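Local coordinates for protein alpha-L-rhamnosidase (Aspergillus terreus, PDB 6GSZ) that probably releases terminal non-reducing alpha-L-rhamnose from alpha-L-rhamnosides by hydrolysis, as a calcium-binding fungal glycoside hydrolase, at residues E358-G363 against F398-V403. Numbering follows the deposited sequence.
Sequences EVMENG and FRYVQV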
loop_
_atom_site.group_PDB
_atom_site.type_symbol
_atom_site.label_atom_id
_atom_site.label_comp_id
_atom_site.label_asym_id
_atom_site.label_seq_id
_atom_site.Cartn_x
_atom_site.Cartn_y
_atom_site.Cartn_z
ATOM N N GLU A 358 16.110 2.975 -13.212
ATOM C CA GLU A 358 15.301 4.165 -12.868
ATOM C C GLU A 358 15.761 5.401 -13.635
ATOM O O GLU A 358 14.951 6.276 -13.985
ATOM C CB GLU A 358 15.400 4.429 -11.371
ATOM C CG GLU A 358 14.700 3.382 -10.569
ATOM C CD GLU A 358 14.582 3.813 -9.115
ATOM O OE1 GLU A 358 15.640 4.037 -8.459
ATOM O OE2 GLU A 358 13.439 3.967 -8.661
ATOM N N VAL A 359 17.074 5.486 -13.848
ATOM C CA VAL A 359 17.720 6.693 -14.366
ATOM C C VAL A 359 18.842 6.289 -15.313
ATOM O O VAL A 359 19.276 5.126 -15.364
ATOM C CB VAL A 359 18.288 7.575 -13.242
ATOM C CG1 VAL A 359 17.183 8.075 -12.321
ATOM C CG2 VAL A 359 19.390 6.874 -12.470
ATOM N N MET A 360 19.302 7.301 -16.047
ATOM C CA MET A 360 20.499 7.249 -16.819
ATOM C C MET A 360 21.609 7.954 -16.025
ATOM O O MET A 360 21.348 8.871 -15.220
ATOM C CB MET A 360 20.318 7.990 -18.148
ATOM C CG MET A 360 19.168 7.544 -18.995
ATOM S SD MET A 360 19.481 5.912 -19.689
ATOM C CE MET A 360 20.727 6.264 -20.940
ATOM N N GLU A 361 22.845 7.558 -16.278
ATOM C CA GLU A 361 23.993 8.249 -15.731
ATOM C C GLU A 361 25.173 8.081 -16.691
ATOM O O GLU A 361 25.458 6.981 -17.144
ATOM C CB GLU A 361 24.351 7.675 -14.356
ATOM C CG GLU A 361 25.363 8.522 -13.612
ATOM C CD GLU A 361 25.959 7.988 -12.318
ATOM O OE1 GLU A 361 25.970 6.724 -12.095
ATOM O OE2 GLU A 361 26.408 8.870 -11.495
ATOM N N ASN A 362 25.870 9.181 -16.988
ATOM C CA ASN A 362 27.051 9.077 -17.842
ATOM C C ASN A 362 26.663 8.486 -19.208
ATOM O O ASN A 362 27.481 7.809 -19.853
ATOM C CB ASN A 362 28.155 8.252 -17.156
ATOM C CG ASN A 362 28.687 8.941 -15.919
ATOM O OD1 ASN A 362 28.526 10.152 -15.772
ATOM N ND2 ASN A 362 29.298 8.193 -15.016
ATOM N N GLY A 363 25.437 8.786 -19.666
ATOM C CA GLY A 363 24.988 8.435 -21.019
ATOM C C GLY A 363 24.570 6.974 -21.176
ATOM O O GLY A 363 24.317 6.551 -22.292
ATOM N N PHE A 398 11.474 0.981 -12.784
ATOM C CA PHE A 398 12.248 1.496 -13.904
ATOM C C PHE A 398 11.502 2.559 -14.707
ATOM O O PHE A 398 10.276 2.552 -14.772
ATOM C CB PHE A 398 12.603 0.333 -14.837
ATOM C CG PHE A 398 11.443 -0.302 -15.567
ATOM C CD1 PHE A 398 10.626 -1.214 -14.928
ATOM C CD2 PHE A 398 11.145 -0.012 -16.889
ATOM C CE1 PHE A 398 9.539 -1.785 -15.559
ATOM C CE2 PHE A 398 10.072 -0.612 -17.541
ATOM C CZ PHE A 398 9.269 -1.514 -16.877
ATOM N N ARG A 399 12.297 3.409 -15.389
ATOM C CA ARG A 399 11.823 4.262 -16.471
ATOM C C ARG A 399 12.480 3.872 -17.820
ATOM O O ARG A 399 11.872 4.039 -18.871
ATOM C CB ARG A 399 12.130 5.731 -16.136
ATOM C CG ARG A 399 11.863 6.690 -17.287
ATOM C CD ARG A 399 11.901 8.147 -16.888
ATOM N NE ARG A 399 11.821 8.945 -18.100
ATOM C CZ ARG A 399 11.629 10.265 -18.129
ATOM N NH1 ARG A 399 11.503 10.921 -16.979
ATOM N NH2 ARG A 399 11.548 10.891 -19.300
ATOM N N TYR A 400 13.723 3.372 -17.739
ATOM C CA TYR A 400 14.539 3.049 -18.905
ATOM C C TYR A 400 14.802 1.546 -18.987
ATOM O O TYR A 400 14.954 0.875 -17.983
ATOM C CB TYR A 400 15.859 3.820 -18.825
ATOM C CG TYR A 400 15.688 5.320 -18.720
ATOM C CD1 TYR A 400 15.480 6.080 -19.859
ATOM C CD2 TYR A 400 15.716 5.968 -17.488
ATOM C CE1 TYR A 400 15.302 7.448 -19.770
ATOM C CE2 TYR A 400 15.522 7.337 -17.393
ATOM C CZ TYR A 400 15.307 8.074 -18.538
ATOM O OH TYR A 400 15.167 9.438 -18.507
ATOM N N VAL A 401 14.958 1.076 -20.221
ATOM C CA VAL A 401 15.328 -0.316 -20.462
ATOM C C VAL A 401 16.360 -0.346 -21.587
ATOM O O VAL A 401 16.066 0.080 -22.698
ATOM C CB VAL A 401 14.117 -1.180 -20.830
ATOM C CG1 VAL A 401 14.554 -2.637 -20.874
ATOM C CG2 VAL A 401 12.984 -0.968 -19.859
ATOM N N GLN A 402 17.537 -0.897 -21.293
ATOM C CA GLN A 402 18.502 -1.213 -22.354
ATOM C C GLN A 402 18.111 -2.564 -22.952
ATOM O O GLN A 402 17.919 -3.537 -22.207
ATOM C CB GLN A 402 19.930 -1.271 -21.839
ATOM C CG GLN A 402 20.922 -1.512 -22.976
ATOM C CD GLN A 402 22.360 -1.550 -22.522
ATOM O OE1 GLN A 402 22.831 -0.675 -21.779
ATOM N NE2 GLN A 402 23.070 -2.573 -22.982
ATOM N N VAL A 403 18.019 -2.603 -24.285
ATOM C CA VAL A 403 17.553 -3.793 -24.986
ATOM C C VAL A 403 18.660 -4.282 -25.903
ATOM O O VAL A 403 19.113 -3.489 -26.745
ATOM C CB VAL A 403 16.289 -3.498 -25.807
ATOM C CG1 VAL A 403 15.814 -4.747 -26.508
ATOM C CG2 VAL A 403 15.180 -2.906 -24.949
#
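M360 and Y400 each set CG beside their own backbone N and anti to the carbonyl carbon (chi1 -55° and -57°), and further bends at chi2 and chi3 fold the methionine over the tyrosine ring. The methionine side chain runs roughly perpendicular to that of the tyrosine. M360 CG stands above the middle of the Y400 ring, 3.8 Å from its centroid and only 5° off the normal, a CH-pi contact. M360 SD follows over the same face at 4.2 Å from the centroid, completing a Met-aromatic contact. On the opposite face lies R399 CG, shifted from the ring centre toward its margin, so the phenol is sandwiched between methionine and arginine methylenes. Y400 OH in turn sits 3.4 Å above the plane of the R399 guanidinium, whose NE is salt-bridged to D331. At the ring edge E358 O comes within 3.6 Å of Y400 CD2; V359 CA, 3.8 Å from the same carbon, approaches obliquely. These residues join the antiparallel strands 351-361 and 400-404 of the concanavalin-like domain at a classic beta bulge, with R399 and Y400 together set opposite the single residue T357. No hydrogen bond links 358-363 to 398-403. Of the CA atoms, those of E358 and F398 lie nearest each other across the two segments, 4.2 Å apart, while the E358 carboxylate turns elsewhere, accepting bonds from N335, Q463 and the backbone N of F759. F321 of strand 319-322 touches both M360 and Y400.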